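Halohydrin dehalogenase (Rhizobium radiobacter, PDB 4IY1) catalyses the dehalogenation of halohydrins to epoxides and, in this highly engineered form, probably serves cyanolysis in atorvastatin synthesis. Local coordinates at residues 56-64 with 107-118. The protein carries 37 engineered substitutions. Residues are numbered along the deposited sequence; the frame is centred on the assembly and turned at random.
Engineered in segment 56-64: Val60 (natural residue Ala). Engineered in segment 107-118: Lys107 (natural residue Arg), Ala112 (natural residue Val).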
loop_
_atom_site.group_PDB
_atom_site.type_symbol
_atom_site.label_atom_id
_atom_site.label_comp_id
_atom_site.label_asym_id
_atom_site.label_seq_id
_atom_site.Cartn_x
_atom_site.Cartn_y
_atom_site.Cartn_z
ATOM N N GLU B 56 -31.328 -22.108 0.602
ATOM C CA GLU B 56 -30.046 -22.770 0.333
ATOM C C GLU B 56 -28.909 -22.123 1.131
ATOM O O GLU B 56 -28.859 -20.905 1.261
ATOM C CB GLU B 56 -29.748 -22.692 -1.161
ATOM C CG GLU B 56 -30.450 -23.751 -1.999
ATOM C CD GLU B 56 -31.935 -23.483 -2.231
ATOM O OE1 GLU B 56 -32.651 -24.455 -2.519
ATOM O OE2 GLU B 56 -32.392 -22.323 -2.188
ATOM N N GLN B 57 -28.049 -22.941 1.731
ATOM C CA GLN B 57 -27.056 -22.449 2.682
ATOM C C GLN B 57 -25.610 -22.446 2.173
ATOM O O GLN B 57 -24.832 -21.581 2.554
ATOM C CB GLN B 57 -27.119 -23.214 3.996
ATOM C CG GLN B 57 -28.375 -22.944 4.797
ATOM C CD GLN B 57 -28.522 -21.478 5.151
ATOM O OE1 GLN B 57 -27.818 -20.975 6.012
ATOM N NE2 GLN B 57 -29.482 -20.800 4.522
ATOM N N GLU B 58 -25.220 -23.474 1.432
ATOM C CA GLU B 58 -23.818 -23.639 1.040
ATOM C C GLU B 58 -23.589 -23.047 -0.329
ATOM O O GLU B 58 -24.516 -22.948 -1.120
ATOM C CB GLU B 58 -23.439 -25.131 1.028
ATOM C CG GLU B 58 -23.416 -25.770 2.408
ATOM C CD GLU B 58 -22.837 -24.847 3.454
ATOM O OE1 GLU B 58 -23.465 -24.681 4.515
ATOM O OE2 GLU B 58 -21.773 -24.252 3.204
ATOM N N PRO B 59 -22.334 -22.720 -0.655
ATOM C CA PRO B 59 -22.084 -21.960 -1.884
ATOM C C PRO B 59 -22.620 -22.630 -3.148
ATOM O O PRO B 59 -23.244 -21.971 -3.966
ATOM C CB PRO B 59 -20.560 -21.843 -1.920
ATOM C CG PRO B 59 -20.181 -21.853 -0.484
ATOM C CD PRO B 59 -21.131 -22.797 0.197
ATOM N N VAL B 60 -22.366 -23.920 -3.337
ATOM C CA VAL B 60 -22.692 -24.526 -4.624
ATOM C C VAL B 60 -24.206 -24.762 -4.806
ATOM O O VAL B 60 -24.758 -24.476 -5.857
ATOM C CB VAL B 60 -21.950 -25.855 -4.868
ATOM C CG1 VAL B 60 -22.540 -26.525 -6.105
ATOM C CG2 VAL B 60 -20.450 -25.626 -5.033
ATOM N N GLU B 61 -24.882 -25.263 -3.780
ATOM C CA GLU B 61 -26.336 -25.376 -3.863
ATOM C C GLU B 61 -27.025 -23.997 -3.984
ATOM O O GLU B 61 -28.034 -23.854 -4.687
ATOM C CB GLU B 61 -26.887 -26.164 -2.691
ATOM C CG GLU B 61 -26.501 -25.599 -1.342
ATOM C CD GLU B 61 -27.408 -26.071 -0.232
ATOM O OE1 GLU B 61 -28.445 -26.702 -0.539
ATOM O OE2 GLU B 61 -27.137 -25.737 0.937
ATOM N N LEU B 62 -26.411 -22.956 -3.427
ATOM C CA LEU B 62 -26.972 -21.610 -3.614
ATOM C C LEU B 62 -26.886 -21.146 -5.075
ATOM O O LEU B 62 -27.900 -20.836 -5.699
ATOM C CB LEU B 62 -26.340 -20.596 -2.673
ATOM C CG LEU B 62 -26.931 -19.166 -2.781
ATOM C CD1 LEU B 62 -28.349 -19.112 -2.225
ATOM C CD2 LEU B 62 -26.035 -18.137 -2.084
ATOM N N ILE B 63 -25.686 -21.143 -5.633
ATOM C CA ILE B 63 -25.504 -20.791 -7.031
ATOM C C ILE B 63 -26.426 -21.588 -7.991
ATOM O O ILE B 63 -27.023 -21.019 -8.911
ATOM C CB ILE B 63 -24.042 -20.972 -7.444
ATOM C CG1 ILE B 63 -23.118 -20.143 -6.532
ATOM C CG2 ILE B 63 -23.846 -20.606 -8.895
ATOM C CD1 ILE B 63 -23.315 -18.649 -6.621
ATOM N N GLU B 64 -26.497 -22.901 -7.815
ATOM C CA GLU B 64 -27.352 -23.725 -8.682
ATOM C C GLU B 64 -28.830 -23.389 -8.480
ATOM O O GLU B 64 -29.596 -23.323 -9.437
ATOM C CB GLU B 64 -27.121 -25.219 -8.426
ATOM C CG GLU B 64 -25.686 -25.653 -8.678
ATOM C CD GLU B 64 -25.492 -27.163 -8.629
ATOM O OE1 GLU B 64 -24.747 -27.687 -9.485
ATOM O OE2 GLU B 64 -26.036 -27.819 -7.708
ATOM N N LYS B 107 -14.897 -18.839 2.431
ATOM C CA LYS B 107 -16.275 -18.618 1.970
ATOM C C LYS B 107 -16.316 -17.834 0.670
ATOM O O LYS B 107 -16.938 -18.274 -0.295
ATOM C CB LYS B 107 -17.127 -17.956 3.087
ATOM C CG LYS B 107 -18.559 -17.612 2.683
ATOM C CD LYS B 107 -19.406 -18.867 2.465
ATOM C CE LYS B 107 -19.598 -19.653 3.756
ATOM N NZ LYS B 107 -20.116 -20.994 3.426
ATOM N N PRO B 108 -15.628 -16.666 0.615
ATOM C CA PRO B 108 -15.705 -15.949 -0.653
ATOM C C PRO B 108 -15.061 -16.734 -1.813
ATOM O O PRO B 108 -15.474 -16.589 -2.967
ATOM C CB PRO B 108 -14.924 -14.634 -0.378
ATOM C CG PRO B 108 -14.363 -14.763 0.993
ATOM C CD PRO B 108 -15.236 -15.772 1.706
ATOM N N PHE B 109 -13.957 -17.419 -1.530
ATOM C CA PHE B 109 -13.302 -18.241 -2.564
ATOM C C PHE B 109 -14.286 -19.261 -3.121
ATOM O O PHE B 109 -14.451 -19.375 -4.321
ATOM C CB PHE B 109 -12.092 -18.952 -1.987
ATOM C CG PHE B 109 -11.425 -19.915 -2.956
ATOM C CD1 PHE B 109 -11.823 -21.233 -3.021
ATOM C CD2 PHE B 109 -10.392 -19.493 -3.776
ATOM C CE1 PHE B 109 -11.280 -22.105 -3.973
ATOM C CE2 PHE B 109 -9.763 -20.376 -4.638
ATOM C CZ PHE B 109 -10.242 -21.669 -4.776
ATOM N N ALA B 110 -15.027 -19.879 -2.214
ATOM C CA ALA B 110 -15.973 -20.940 -2.525
ATOM C C ALA B 110 -17.073 -20.378 -3.404
ATOM O O ALA B 110 -17.334 -20.892 -4.480
ATOM C CB ALA B 110 -16.546 -21.480 -1.221
ATOM N N LEU B 111 -17.575 -19.203 -3.040
ATOM C CA LEU B 111 -18.623 -18.572 -3.839
ATOM C C LEU B 111 -18.086 -18.156 -5.194
ATOM O O LEU B 111 -18.715 -18.420 -6.219
ATOM C CB LEU B 111 -19.246 -17.385 -3.094
ATOM C CG LEU B 111 -20.232 -17.855 -2.034
ATOM C CD1 LEU B 111 -20.403 -16.836 -0.921
ATOM C CD2 LEU B 111 -21.581 -18.179 -2.714
ATOM N N ALA B 112 -16.878 -17.587 -5.229
ATOM C CA ALA B 112 -16.296 -17.222 -6.528
ATOM C C ALA B 112 -16.076 -18.470 -7.405
ATOM O O ALA B 112 -16.251 -18.410 -8.612
ATOM C CB ALA B 112 -14.983 -16.469 -6.365
ATOM N N ASN B 113 -15.460 -19.476 -6.807
ATOM C CA ASN B 113 -15.175 -20.750 -7.468
ATOM C C ASN B 113 -16.471 -21.405 -8.014
ATOM O O ASN B 113 -16.498 -21.832 -9.161
ATOM C CB ASN B 113 -14.405 -21.677 -6.499
ATOM C CG ASN B 113 -14.277 -23.111 -7.010
ATOM O OD1 ASN B 113 -15.066 -23.974 -6.646
ATOM N ND2 ASN B 113 -13.222 -23.383 -7.766
ATOM N N ALA B 114 -17.583 -21.259 -7.298
ATOM C CA ALA B 114 -18.889 -21.762 -7.796
ATOM C C ALA B 114 -19.489 -20.992 -8.984
ATOM O O ALA B 114 -20.219 -21.554 -9.801
ATOM C CB ALA B 114 -19.902 -21.870 -6.650
ATOM N N VAL B 115 -19.188 -19.703 -9.110
ATOM C CA VAL B 115 -19.901 -18.915 -10.087
ATOM C C VAL B 115 -19.047 -18.686 -11.326
ATOM O O VAL B 115 -19.545 -18.310 -12.395
ATOM C CB VAL B 115 -20.458 -17.606 -9.474
ATOM C CG1 VAL B 115 -19.394 -16.523 -9.412
ATOM C CG2 VAL B 115 -21.654 -17.119 -10.263
ATOM N N ALA B 116 -17.747 -18.918 -11.187
ATOM C CA ALA B 116 -16.795 -18.331 -12.113
ATOM C C ALA B 116 -16.923 -18.926 -13.536
ATOM O O ALA B 116 -16.727 -18.240 -14.546
ATOM C CB ALA B 116 -15.389 -18.499 -11.576
ATOM N N SER B 117 -17.284 -20.199 -13.633
ATOM C CA SER B 117 -17.156 -20.823 -14.935
ATOM C C SER B 117 -18.332 -20.451 -15.854
ATOM O O SER B 117 -18.116 -20.156 -17.031
ATOM C CB SER B 117 -16.917 -22.337 -14.821
ATOM O OG SER B 117 -18.074 -22.990 -14.382
ATOM N N GLN B 118 -19.522 -20.233 -15.281
ATOM C CA GLN B 118 -20.598 -19.606 -16.081
ATOM C C GLN B 118 -20.349 -18.154 -16.496
ATOM O O GLN B 118 -20.532 -17.790 -17.667
ATOM C CB GLN B 118 -21.994 -19.794 -15.476
ATOM C CG GLN B 118 -22.195 -19.275 -14.063
ATOM C CD GLN B 118 -23.632 -18.822 -13.810
ATOM O OE1 GLN B 118 -24.066 -17.772 -14.304
ATOM N NE2 GLN B 118 -24.359 -19.588 -13.002
#
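Pro59 and Leu111 are the nearest CA pair, 5.2 Å apart, where helix 59-64 runs beside helix 107-118 at a crossing angle of -37°, both helices heading roughly the same way with their axes 9.0 Å apart at the nearest. The two helices pack on one face of the parallel sheet of a Rossmann-type fold, that of the short-chain dehydrogenase/reductase superfamily, and Leu111 and Val115 reach on to Leu76 of strand 75-79. Pro59, in the first turn, meets the neighbouring helix with CB and CG: CG touches Ala110 CB at 3.7 Å, while CB rests on Leu111 CD2 at 3.9 Å. One turn on, Ile63 is a knob in the hole formed by Leu111, Ala114, Val115 and Gln118. Its CG1, set anti to the carbonyl carbon (chi1 -56°), touches Ala114 CB at 3.7 Å, and CD1 continues to Val115 CB at 4.2 Å. Gln118 borders this hole but spends its OE1 on Val73 N. Toward the N-terminal end the character turns polar. The engineered Lys107, bent at chi2 and chi3, brings NZ up beside the CG-CD side of the Pro59 ring, 3.8 Å from Pro59 CD, and crosses the N-cap residue Glu58 nearly at right angles, ending in a long salt bridge of 3.7 Å between Lys107 NZ and Glu58 OE2.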